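Local coordinates for protein kappa-carrageenase (Pseudoalteromonas carrageenovora, PDB 1DYP) that cuts kappa-carrageenan internally by hydrolysing beta-1,4 linkages between D-galactose 4-sulfate and 3,6-anhydro-D-galactose in a tunnel-shaped active site, at residues 21-26 with 263-268; 64-69 with 80-85; 68-73 with 244-249; 88-93 with 226-231. The protein carries 1 engineered substitution. One frame throughout, in Å; residues are numbered along the deposited sequence.

Contact 1: residues 21-26 with 263-268; sequences DEFNVK and DYVRTW. With CD (cadmium ion), chain C.
The guanidinium of Arg266 meets the carboxylate of Glu22 at its edge, the two planes 25° apart, while one of its faces lies on the ring of Tyr264. Its CZ sits over the centre of the Tyr264 ring, 3.4 Å above the plane. The Phe23 ring carries CB of Asp21 on one face and has Asp263 O near its plane at the edge, and its CE2 packs 3.7 Å from Val265 CG1. Arg266 grips Glu22 side-on: NE donates to OE2 at 2.8 Å and NH2 to OE1 at 2.9 Å, both bonds nearly straight and both on the syn side of the carboxylate. The Glu22 side chain sets out away from the strand, and the bend at chi2 (-64°) swings CD back to the arginine. Water 1 donates to both Glu22 OE2 and Val265 O, tying the carboxylate to the strand backbone. The Tyr264 hydroxyl is hydrogen-bonded to Glu101. A single antiparallel hydrogen-bonded bridge joins Asp21 to Val265, and an Asx turn, Phe23 N to Asp21 OD1, shapes the loop beyond it. Next to this bridge, Glu22 O (2.4 Å), Asp263 O (2.3 Å) and Asp263 OD1 (2.5 Å) bind the cadmium ion, where the backbone O of Gly53 and three waters complete the shell; Asp263 OD2 binds a second cadmium. Water 2 also donates to Glu22 OE1, so the carboxylate acts from the second shell. This ligand set resembles the calcium site of related family 16 glycoside hydrolases, which likewise lies away from the catalytic residues.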
# COMPACT_ATOMS: atom_id res chain seq x y z
N ASP A 21 -13.94 6.97 2.23
CA ASP A 21 -14.16 8.10 1.35
C ASP A 21 -14.70 7.60 0.01
O ASP A 21 -14.20 6.63 -0.54
CB ASP A 21 -12.84 8.85 1.12
CG ASP A 21 -13.05 10.32 0.76
OD1 ASP A 21 -13.97 10.64 -0.01
OD2 ASP A 21 -12.27 11.16 1.26
N GLU A 22 -15.73 8.27 -0.50
CA GLU A 22 -16.31 7.89 -1.79
C GLU A 22 -15.66 8.73 -2.89
O GLU A 22 -15.96 8.59 -4.07
CB GLU A 22 -17.83 8.10 -1.78
CG GLU A 22 -18.58 7.21 -0.80
CD GLU A 22 -18.45 5.74 -1.14
OE1 GLU A 22 -18.79 5.36 -2.29
OE2 GLU A 22 -18.03 4.96 -0.27
N PHE A 23 -14.75 9.61 -2.46
CA PHE A 23 -13.99 10.48 -3.34
C PHE A 23 -14.76 11.39 -4.29
O PHE A 23 -14.54 11.41 -5.51
CB PHE A 23 -12.95 9.65 -4.11
CG PHE A 23 -11.91 9.05 -3.21
CD1 PHE A 23 -11.15 9.88 -2.39
CD2 PHE A 23 -11.73 7.68 -3.13
CE1 PHE A 23 -10.22 9.34 -1.49
CE2 PHE A 23 -10.80 7.13 -2.24
CZ PHE A 23 -10.05 7.96 -1.42
N ASN A 24 -15.67 12.16 -3.71
CA ASN A 24 -16.44 13.13 -4.45
C ASN A 24 -15.64 14.43 -4.40
O ASN A 24 -15.75 15.28 -5.28
CB ASN A 24 -17.82 13.32 -3.81
CG ASN A 24 -18.69 12.09 -3.94
OD1 ASN A 24 -18.83 11.54 -5.03
ND2 ASN A 24 -19.27 11.65 -2.83
N VAL A 25 -14.83 14.56 -3.35
CA VAL A 25 -13.98 15.72 -3.16
C VAL A 25 -12.64 15.28 -2.61
O VAL A 25 -12.50 14.17 -2.10
CB VAL A 25 -14.59 16.73 -2.16
CG1 VAL A 25 -15.93 17.24 -2.67
CG2 VAL A 25 -14.73 16.09 -0.79
N LYS A 26 -11.64 16.15 -2.73
CA LYS A 26 -10.30 15.86 -2.22
C LYS A 26 -10.29 16.42 -0.80
O LYS A 26 -10.24 17.64 -0.59
CB LYS A 26 -9.24 16.55 -3.08
CG LYS A 26 -7.81 16.25 -2.64
CD LYS A 26 -6.80 16.81 -3.63
CE LYS A 26 -5.38 16.58 -3.12
NZ LYS A 26 -4.35 17.11 -4.05
N ASP A 263 -12.30 4.46 -6.85
CA ASP A 263 -13.69 4.90 -6.83
C ASP A 263 -14.10 5.19 -5.39
O ASP A 263 -14.83 6.14 -5.12
CB ASP A 263 -14.56 3.81 -7.45
CG ASP A 263 -16.01 4.22 -7.60
OD1 ASP A 263 -16.33 5.42 -7.43
OD2 ASP A 263 -16.85 3.34 -7.91
N TYR A 264 -13.62 4.36 -4.47
CA TYR A 264 -13.95 4.55 -3.06
C TYR A 264 -13.10 3.65 -2.19
O TYR A 264 -12.48 2.69 -2.66
CB TYR A 264 -15.43 4.23 -2.82
CG TYR A 264 -15.82 2.77 -3.00
CD1 TYR A 264 -15.36 1.79 -2.13
CD2 TYR A 264 -16.66 2.38 -4.05
CE1 TYR A 264 -15.71 0.45 -2.29
CE2 TYR A 264 -17.02 1.04 -4.22
CZ TYR A 264 -16.54 0.08 -3.33
OH TYR A 264 -16.89 -1.24 -3.50
N VAL A 265 -13.06 3.99 -0.90
CA VAL A 265 -12.37 3.20 0.10
C VAL A 265 -13.35 3.18 1.27
O VAL A 265 -13.89 4.22 1.66
CB VAL A 265 -11.00 3.82 0.51
CG1 VAL A 265 -11.18 5.25 0.98
CG2 VAL A 265 -10.37 2.97 1.61
N ARG A 266 -13.61 1.99 1.79
CA ARG A 266 -14.55 1.84 2.90
C ARG A 266 -13.94 0.99 3.99
O ARG A 266 -13.37 -0.07 3.71
CB ARG A 266 -15.84 1.20 2.39
CG ARG A 266 -16.58 2.07 1.39
CD ARG A 266 -17.63 1.30 0.62
NE ARG A 266 -18.26 2.15 -0.38
CZ ARG A 266 -19.08 1.72 -1.34
NH1 ARG A 266 -19.37 0.43 -1.44
NH2 ARG A 266 -19.60 2.58 -2.20
N THR A 267 -14.06 1.45 5.23
CA THR A 267 -13.52 0.73 6.37
C THR A 267 -14.63 0.55 7.41
O THR A 267 -15.32 1.51 7.74
CB THR A 267 -12.35 1.49 7.01
OG1 THR A 267 -11.32 1.66 6.03
CG2 THR A 267 -11.80 0.72 8.20
N TRP A 268 -14.78 -0.67 7.89
CA TRP A 268 -15.80 -1.01 8.88
C TRP A 268 -15.20 -1.77 10.06
O TRP A 268 -14.19 -2.45 9.92
CB TRP A 268 -16.85 -1.95 8.28
CG TRP A 268 -17.74 -1.40 7.24
CD1 TRP A 268 -18.95 -0.79 7.42
CD2 TRP A 268 -17.56 -1.52 5.82
NE1 TRP A 268 -19.55 -0.55 6.21
CE2 TRP A 268 -18.72 -0.99 5.21
CE3 TRP A 268 -16.55 -2.05 5.02
CZ2 TRP A 268 -18.88 -0.96 3.82
CZ3 TRP A 268 -16.71 -2.02 3.64
CH2 TRP A 268 -17.87 -1.48 3.05
CD CD C . -16.63 7.37 -5.96
O HOH W 1 -16.65 5.46 1.88
O HOH W 2 -18.11 5.90 -4.83
O HOH W 3 -18.40 8.87 -5.78
O HOH W 4 -18.14 7.21 -8.05

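Contact 2: residues 64-69 with 80-85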
# COMPACT_ATOMS: atom_id res chain seq x y z
N HIS A 64 13.93 15.62 -10.21
CA HIS A 64 14.02 16.45 -9.02
C HIS A 64 15.08 15.84 -8.12
O HIS A 64 15.68 14.82 -8.46
CB HIS A 64 12.67 16.49 -8.28
CG HIS A 64 12.25 15.17 -7.70
ND1 HIS A 64 11.83 14.11 -8.48
CD2 HIS A 64 12.17 14.74 -6.42
CE1 HIS A 64 11.51 13.09 -7.70
NE2 HIS A 64 11.71 13.45 -6.44
N GLN A 65 15.32 16.49 -6.99
CA GLN A 65 16.30 15.97 -6.05
C GLN A 65 15.74 16.10 -4.65
O GLN A 65 14.85 16.91 -4.39
CB GLN A 65 17.62 16.74 -6.14
CG GLN A 65 17.51 18.25 -5.93
CD GLN A 65 17.18 18.64 -4.50
OE1 GLN A 65 16.54 19.67 -4.26
NE2 GLN A 65 17.64 17.84 -3.54
N ARG A 66 16.27 15.27 -3.75
CA ARG A 66 15.88 15.31 -2.36
C ARG A 66 16.89 14.48 -1.59
O ARG A 66 17.65 13.72 -2.18
CB ARG A 66 14.47 14.73 -2.14
CG ARG A 66 14.30 13.24 -2.42
CD ARG A 66 13.03 12.75 -1.73
NE ARG A 66 12.60 11.40 -2.11
CZ ARG A 66 13.15 10.27 -1.70
NH1 ARG A 66 14.19 10.29 -0.87
NH2 ARG A 66 12.65 9.11 -2.09
N THR A 67 16.91 14.65 -0.27
CA THR A 67 17.83 13.85 0.52
C THR A 67 17.36 12.42 0.34
O THR A 67 16.16 12.14 0.36
CB THR A 67 17.79 14.26 2.01
OG1 THR A 67 18.44 15.53 2.16
CG2 THR A 67 18.52 13.24 2.86
N PHE A 68 18.32 11.52 0.15
CA PHE A 68 18.02 10.12 -0.09
C PHE A 68 18.81 9.22 0.84
O PHE A 68 20.01 9.41 1.02
CB PHE A 68 18.37 9.81 -1.55
CG PHE A 68 18.21 8.37 -1.94
CD1 PHE A 68 16.95 7.85 -2.22
CD2 PHE A 68 19.33 7.55 -2.08
CE1 PHE A 68 16.81 6.53 -2.64
CE2 PHE A 68 19.19 6.22 -2.50
CZ PHE A 68 17.92 5.72 -2.79
N TRP A 69 18.14 8.25 1.45
CA TRP A 69 18.82 7.31 2.33
C TRP A 69 19.41 6.18 1.49
O TRP A 69 18.68 5.42 0.86
CB TRP A 69 17.87 6.74 3.37
CG TRP A 69 18.48 5.63 4.19
CD1 TRP A 69 18.10 4.32 4.22
CD2 TRP A 69 19.59 5.74 5.09
NE1 TRP A 69 18.90 3.61 5.08
CE2 TRP A 69 19.82 4.45 5.63
CE3 TRP A 69 20.41 6.80 5.50
CZ2 TRP A 69 20.84 4.20 6.56
CZ3 TRP A 69 21.42 6.54 6.42
CH2 TRP A 69 21.63 5.25 6.94
N TYR A 80 20.07 14.16 -3.94
CA TYR A 80 20.07 12.92 -4.71
C TYR A 80 19.06 13.02 -5.85
O TYR A 80 17.88 13.27 -5.63
CB TYR A 80 19.72 11.74 -3.80
CG TYR A 80 19.95 10.39 -4.42
CD1 TYR A 80 18.95 9.76 -5.16
CD2 TYR A 80 21.17 9.73 -4.25
CE1 TYR A 80 19.16 8.49 -5.72
CE2 TYR A 80 21.39 8.47 -4.81
CZ TYR A 80 20.38 7.86 -5.54
OH TYR A 80 20.60 6.62 -6.08
N PRO A 81 19.53 12.84 -7.10
CA PRO A 81 18.62 12.93 -8.25
C PRO A 81 17.65 11.76 -8.39
O PRO A 81 18.05 10.60 -8.36
CB PRO A 81 19.58 13.04 -9.43
CG PRO A 81 20.75 12.23 -8.98
CD PRO A 81 20.92 12.65 -7.54
N LEU A 82 16.37 12.10 -8.53
CA LEU A 82 15.32 11.11 -8.73
C LEU A 82 14.61 11.51 -10.01
O LEU A 82 14.74 12.65 -10.47
CB LEU A 82 14.36 11.07 -7.54
CG LEU A 82 15.03 10.54 -6.26
CD1 LEU A 82 14.02 10.52 -5.13
CD2 LEU A 82 15.59 9.14 -6.51
N TYR A 83 13.84 10.60 -10.58
CA TYR A 83 13.23 10.87 -11.88
C TYR A 83 11.71 10.82 -11.99
O TYR A 83 11.16 11.19 -13.03
CB TYR A 83 13.86 9.92 -12.89
CG TYR A 83 15.36 9.85 -12.72
CD1 TYR A 83 16.17 10.89 -13.16
CD2 TYR A 83 15.96 8.78 -12.04
CE1 TYR A 83 17.54 10.88 -12.92
CE2 TYR A 83 17.33 8.76 -11.80
CZ TYR A 83 18.11 9.81 -12.25
OH TYR A 83 19.47 9.80 -12.00
N TYR A 84 11.04 10.38 -10.93
CA TYR A 84 9.59 10.29 -10.95
C TYR A 84 8.96 10.78 -9.65
O TYR A 84 9.56 10.67 -8.58
CB TYR A 84 9.14 8.84 -11.18
CG TYR A 84 9.64 8.22 -12.45
CD1 TYR A 84 10.92 7.67 -12.52
CD2 TYR A 84 8.85 8.22 -13.60
CE1 TYR A 84 11.40 7.13 -13.71
CE2 TYR A 84 9.33 7.69 -14.79
CZ TYR A 84 10.60 7.14 -14.84
OH TYR A 84 11.08 6.63 -16.03
N THR A 85 7.76 11.33 -9.75
CA THR A 85 7.02 11.76 -8.58
C THR A 85 5.72 10.98 -8.65
O THR A 85 5.33 10.52 -9.73
CB THR A 85 6.71 13.28 -8.59
OG1 THR A 85 5.99 13.63 -9.78
CG2 THR A 85 8.00 14.08 -8.49
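His64 and Arg66 pair with Leu82 and Tyr80 as antiparallel hydrogen-bonded pairs flanking the non-hydrogen-bonded pair Gln65-Pro81, and the two strands are strongly twisted against each other, their directions 128° apart. The straightest of the four backbone bonds runs from Leu82 N to His64 O, at 2.8 Å. On the face shared by His64, Arg66, Tyr80 and Leu82, the imidazole leans toward the partner strand. CG of His64 stands between its backbone N and carbonyl carbon (chi1 66°), and the ring turns CE1 edge-on to Tyr84 O at 3.2 Å. Thr85 CG2 covers one face of the imidazole in a CH-pi contact, 4.1 Å from the ring centroid, while NE2 is hydrogen-bonded to Ser42 OG and ND1 to Glu62 O. These are the arms of the beta hairpin formed by strands 54-70 and 75-95. Farther toward its turn, Leu82 CD1 rests 3.2 Å above the guanidinium plane of Arg66, toward the rim, and Arg66 NH1 donates to Thr67 O in its own strand. Phe68 and Tyr80 stack face to face, centroids 4.0 Å apart and planes 18° apart. Phe68 CD2 lies over the centre of the tyrosine ring, with Leu82 CD2 at that ring's edge.

Contact 3: residues 68-73 with 244-249; sequences FWDGCN and QFYPSA
Phe68 turns the edge of its ring toward the face of Tyr246 in an offset edge-to-face pair, planes 76° apart and centroids 5.6 Å apart. The amide of Gln244 reaches the same phenyl tip to tip, NE2 coming within 3.4 Å of Phe68 CZ with the amide and ring planes steeply inclined. Its chain is extended beyond CG (chi2 171°), which carries the amide to the neighbouring backbone. There NE2 donates to Trp69 O at 2.9 Å, in the plane of that carbonyl, and OE1 accepts from Gly71 N at 2.8 Å through a bent bond that arrives from above the amide plane. NE2 also overlies the rim of the Tyr246 ring. The Tyr246 hydroxyl works both ways: it donates to Asp70 OD1 at 2.5 Å, on the anti side of a carboxylate turned 82° to the ring, and accepts from Cys72 N at 3.0 Å. Asn73 ND2 and Gln75 NE2 are both hydrogen-bonded to the other oxygen, Asp70 OD2, which limits the carboxylate's rotation. Cys72 SG lies obliquely beside Tyr246, 3.8 Å from CE1, and continues into the disulfide with Cys242. The contact thus fastens the end of strand 54-70, and the turn leading into strand 75-95, to strand 244-247, which pairs antiparallel with strand 238-241 and carries Phe245 against Arg234.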
# COMPACT_ATOMS: atom_id res chain seq x y z
N PHE A 68 18.32 11.52 0.15
CA PHE A 68 18.02 10.12 -0.09
C PHE A 68 18.81 9.22 0.84
O PHE A 68 20.01 9.41 1.02
CB PHE A 68 18.37 9.81 -1.55
CG PHE A 68 18.21 8.37 -1.94
CD1 PHE A 68 16.95 7.85 -2.22
CD2 PHE A 68 19.33 7.55 -2.08
CE1 PHE A 68 16.81 6.53 -2.64
CE2 PHE A 68 19.19 6.22 -2.50
CZ PHE A 68 17.92 5.72 -2.79
N TRP A 69 18.14 8.25 1.45
CA TRP A 69 18.82 7.31 2.33
C TRP A 69 19.41 6.18 1.49
O TRP A 69 18.68 5.42 0.86
CB TRP A 69 17.87 6.74 3.37
CG TRP A 69 18.48 5.63 4.19
CD1 TRP A 69 18.10 4.32 4.22
CD2 TRP A 69 19.59 5.74 5.09
NE1 TRP A 69 18.90 3.61 5.08
CE2 TRP A 69 19.82 4.45 5.63
CE3 TRP A 69 20.41 6.80 5.50
CZ2 TRP A 69 20.84 4.20 6.56
CZ3 TRP A 69 21.42 6.54 6.42
CH2 TRP A 69 21.63 5.25 6.94
N ASP A 70 20.73 6.11 1.49
CA ASP A 70 21.47 5.08 0.77
C ASP A 70 21.79 3.99 1.78
O ASP A 70 22.88 3.94 2.36
CB ASP A 70 22.75 5.71 0.21
CG ASP A 70 23.65 4.72 -0.50
OD1 ASP A 70 23.27 3.54 -0.66
OD2 ASP A 70 24.76 5.14 -0.89
N GLY A 71 20.80 3.12 2.01
CA GLY A 71 20.94 2.03 2.96
C GLY A 71 22.14 1.14 2.76
O GLY A 71 22.78 0.72 3.73
N CYS A 72 22.46 0.82 1.52
CA CYS A 72 23.60 -0.04 1.24
C CYS A 72 24.87 0.52 1.86
O CYS A 72 25.70 -0.22 2.38
CB CYS A 72 23.80 -0.18 -0.27
SG CYS A 72 22.54 -1.17 -1.14
N ASN A 73 25.01 1.84 1.81
CA ASN A 73 26.18 2.49 2.38
C ASN A 73 25.91 3.14 3.73
O ASN A 73 26.78 3.82 4.28
CB ASN A 73 26.72 3.54 1.39
CG ASN A 73 27.36 2.90 0.18
OD1 ASN A 73 28.32 2.13 0.30
ND2 ASN A 73 26.85 3.22 -1.01
N GLN A 244 15.71 -1.85 0.04
CA GLN A 244 15.14 -0.60 -0.44
C GLN A 244 15.31 -0.47 -1.94
O GLN A 244 16.07 -1.21 -2.56
CB GLN A 244 15.83 0.59 0.22
CG GLN A 244 17.25 0.80 -0.29
CD GLN A 244 17.87 2.09 0.18
OE1 GLN A 244 18.27 2.21 1.33
NE2 GLN A 244 17.95 3.07 -0.72
N PHE A 245 14.59 0.48 -2.53
CA PHE A 245 14.68 0.72 -3.96
C PHE A 245 15.78 1.73 -4.25
O PHE A 245 16.12 2.57 -3.42
CB PHE A 245 13.37 1.29 -4.51
CG PHE A 245 12.28 0.27 -4.66
CD1 PHE A 245 12.41 -0.77 -5.58
CD2 PHE A 245 11.11 0.36 -3.91
CE1 PHE A 245 11.39 -1.71 -5.74
CE2 PHE A 245 10.09 -0.57 -4.06
CZ PHE A 245 10.22 -1.61 -4.98
N TYR A 246 16.31 1.62 -5.46
CA TYR A 246 17.32 2.53 -5.98
C TYR A 246 16.86 2.78 -7.41
O TYR A 246 16.19 1.95 -8.00
CB TYR A 246 18.71 1.88 -5.99
CG TYR A 246 19.41 1.90 -4.65
CD1 TYR A 246 19.11 0.95 -3.68
CD2 TYR A 246 20.35 2.88 -4.36
CE1 TYR A 246 19.74 0.97 -2.44
CE2 TYR A 246 20.99 2.92 -3.12
CZ TYR A 246 20.68 1.96 -2.17
OH TYR A 246 21.31 1.98 -0.95
N PRO A 247 17.20 3.94 -7.97
CA PRO A 247 16.77 4.19 -9.34
C PRO A 247 17.59 3.37 -10.33
O PRO A 247 18.74 3.03 -10.06
CB PRO A 247 16.99 5.70 -9.51
CG PRO A 247 18.16 5.96 -8.61
CD PRO A 247 17.86 5.13 -7.39
N SER A 248 16.99 3.02 -11.46
CA SER A 248 17.71 2.28 -12.49
C SER A 248 18.13 3.31 -13.52
O SER A 248 17.91 4.51 -13.32
CB SER A 248 16.80 1.25 -13.16
OG SER A 248 15.86 1.89 -14.00
N ALA A 249 18.72 2.86 -14.62
CA ALA A 249 19.16 3.77 -15.67
C ALA A 249 18.02 4.08 -16.64
O ALA A 249 18.16 4.91 -17.53
CB ALA A 249 20.34 3.17 -16.42

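Contact 4: residues 88-93 with 226-231; sequences VAKSRA and NLTLSQ
Asn226, Lys90 and Ala89 have the most surface buried where strand 88-91 runs antiparallel to strand 226-231, within the concanavalin-like beta-sandwich of the family 16 catalytic domain. Asn226 reaches across with its amide: ND2 donates to Ser91 O at 2.7 Å in an almost straight bond lying in both the carbonyl and amide planes. This side-chain bond continues the interstrand bonding where the chain of 88-93 turns a corner. Lys90, fully extended and with CG anti to its backbone N (chi1 179°), stands up from the sheet alongside Thr228 and Asn226. Its CG lies 3.6 Å from Thr228 OG1 and its CE 3.7 Å from Asn226 CG; NZ goes on to Tyr120 and a salt bridge with Glu36. Ala89 pairs with Leu229 through both backbone bonds, Ala89 N to Leu229 O at 2.8 Å and Leu229 N to Ala89 O at 2.9 Å. On the face bearing Leu229, that side chain packs on Val262 and Phe117. On the face bearing Lys90, Val88 CG2 touches Thr228 CG2 at 3.6 Å, and Ser230 is hydrogen-bonded to Trp118. Ser91 OG accepts from Leu227 N at 2.9 Å and donates to Ala93 O at 2.7 Å.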
# COMPACT_ATOMS: atom_id res chain seq x y z
N VAL A 88 -0.17 9.87 -3.37
CA VAL A 88 -0.51 9.11 -2.19
C VAL A 88 -1.64 9.77 -1.41
O VAL A 88 -1.82 10.99 -1.47
CB VAL A 88 0.72 8.98 -1.24
CG1 VAL A 88 1.20 10.37 -0.84
CG2 VAL A 88 0.36 8.16 -0.01
N ALA A 89 -2.41 8.94 -0.72
CA ALA A 89 -3.50 9.39 0.14
C ALA A 89 -3.34 8.51 1.38
O ALA A 89 -3.62 7.31 1.33
CB ALA A 89 -4.85 9.16 -0.52
N LYS A 90 -2.87 9.10 2.47
CA LYS A 90 -2.64 8.38 3.72
C LYS A 90 -3.59 8.92 4.78
O LYS A 90 -3.57 10.11 5.08
CB LYS A 90 -1.19 8.57 4.15
CG LYS A 90 -0.80 7.90 5.46
CD LYS A 90 0.60 8.36 5.86
CE LYS A 90 1.08 7.76 7.17
NZ LYS A 90 2.45 8.27 7.51
N SER A 91 -4.42 8.05 5.36
CA SER A 91 -5.36 8.51 6.37
C SER A 91 -4.63 9.03 7.59
O SER A 91 -3.63 8.45 8.02
CB SER A 91 -6.33 7.39 6.78
OG SER A 91 -5.69 6.41 7.59
N ARG A 92 -5.12 10.13 8.14
CA ARG A 92 -4.49 10.69 9.33
C ARG A 92 -4.87 9.80 10.51
O ARG A 92 -4.08 9.62 11.44
CB ARG A 92 -4.94 12.13 9.54
CG ARG A 92 -4.48 13.06 8.42
CD ARG A 92 -4.90 14.50 8.66
NE ARG A 92 -4.68 15.33 7.48
CZ ARG A 92 -3.48 15.71 7.03
NH1 ARG A 92 -2.38 15.33 7.66
NH2 ARG A 92 -3.39 16.46 5.94
N ALA A 93 -6.07 9.23 10.46
CA ALA A 93 -6.54 8.34 11.51
C ALA A 93 -5.89 6.98 11.36
O ALA A 93 -5.48 6.58 10.27
CB ALA A 93 -8.06 8.20 11.43
N ASN A 226 -1.99 3.44 9.47
CA ASN A 226 -2.66 4.44 8.65
C ASN A 226 -3.04 3.81 7.33
O ASN A 226 -2.21 3.21 6.65
CB ASN A 226 -1.74 5.64 8.38
CG ASN A 226 -1.32 6.35 9.64
OD1 ASN A 226 -0.44 5.88 10.38
ND2 ASN A 226 -1.95 7.49 9.92
N LEU A 227 -4.31 3.95 6.95
CA LEU A 227 -4.81 3.39 5.71
C LEU A 227 -4.28 4.22 4.55
O LEU A 227 -4.45 5.44 4.52
CB LEU A 227 -6.33 3.39 5.71
CG LEU A 227 -6.97 2.52 4.62
CD1 LEU A 227 -6.48 1.08 4.74
CD2 LEU A 227 -8.48 2.60 4.76
N THR A 228 -3.67 3.55 3.58
CA THR A 228 -3.04 4.25 2.47
C THR A 228 -3.33 3.74 1.06
O THR A 228 -3.46 2.54 0.83
CB THR A 228 -1.51 4.24 2.68
OG1 THR A 228 -1.22 4.61 4.04
CG2 THR A 228 -0.82 5.21 1.74
N LEU A 229 -3.45 4.68 0.14
CA LEU A 229 -3.65 4.40 -1.28
C LEU A 229 -2.47 5.13 -1.91
O LEU A 229 -2.26 6.32 -1.67
CB LEU A 229 -4.97 4.98 -1.77
CG LEU A 229 -6.23 4.26 -1.26
CD1 LEU A 229 -7.44 5.18 -1.35
CD2 LEU A 229 -6.43 2.99 -2.06
N SER A 230 -1.67 4.43 -2.70
CA SER A 230 -0.52 5.07 -3.32
C SER A 230 -0.03 4.28 -4.51
O SER A 230 -0.37 3.11 -4.66
CB SER A 230 0.62 5.18 -2.30
OG SER A 230 1.05 3.90 -1.88
N GLN A 231 0.76 4.93 -5.35
CA GLN A 231 1.30 4.25 -6.51
C GLN A 231 2.82 4.38 -6.47
O GLN A 231 3.36 5.48 -6.46
CB GLN A 231 0.74 4.85 -7.80
CG GLN A 231 1.21 4.14 -9.05
CD GLN A 231 0.32 4.39 -10.24
OE1 GLN A 231 -0.74 3.76 -10.38
NE2 GLN A 231 0.72 5.32 -11.09

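Contacts 1 and 4 touch, their centres 12 Å apart: Phe23 CZ packs 3.8 Å from Leu229 CD1, and Val265 and Thr267 lie against Leu227. Contacts 2 and 3 share Phe68 and Trp69, and Pro247 packs on Tyr80 and Tyr83. Strand 75-95 links the two groups, passing from contact 2 to contact 4, whose centres are 21 Å apart. The cadmium site of contact 1 is remote from catalysis, and contacts 1 and 3 lie on opposite sides of the chain's centre. Contacts 3 and 4 approach the active site, the side chains of Phe245 and Ser230 lying about 7 and 8 Å from that of the proton donor Glu142.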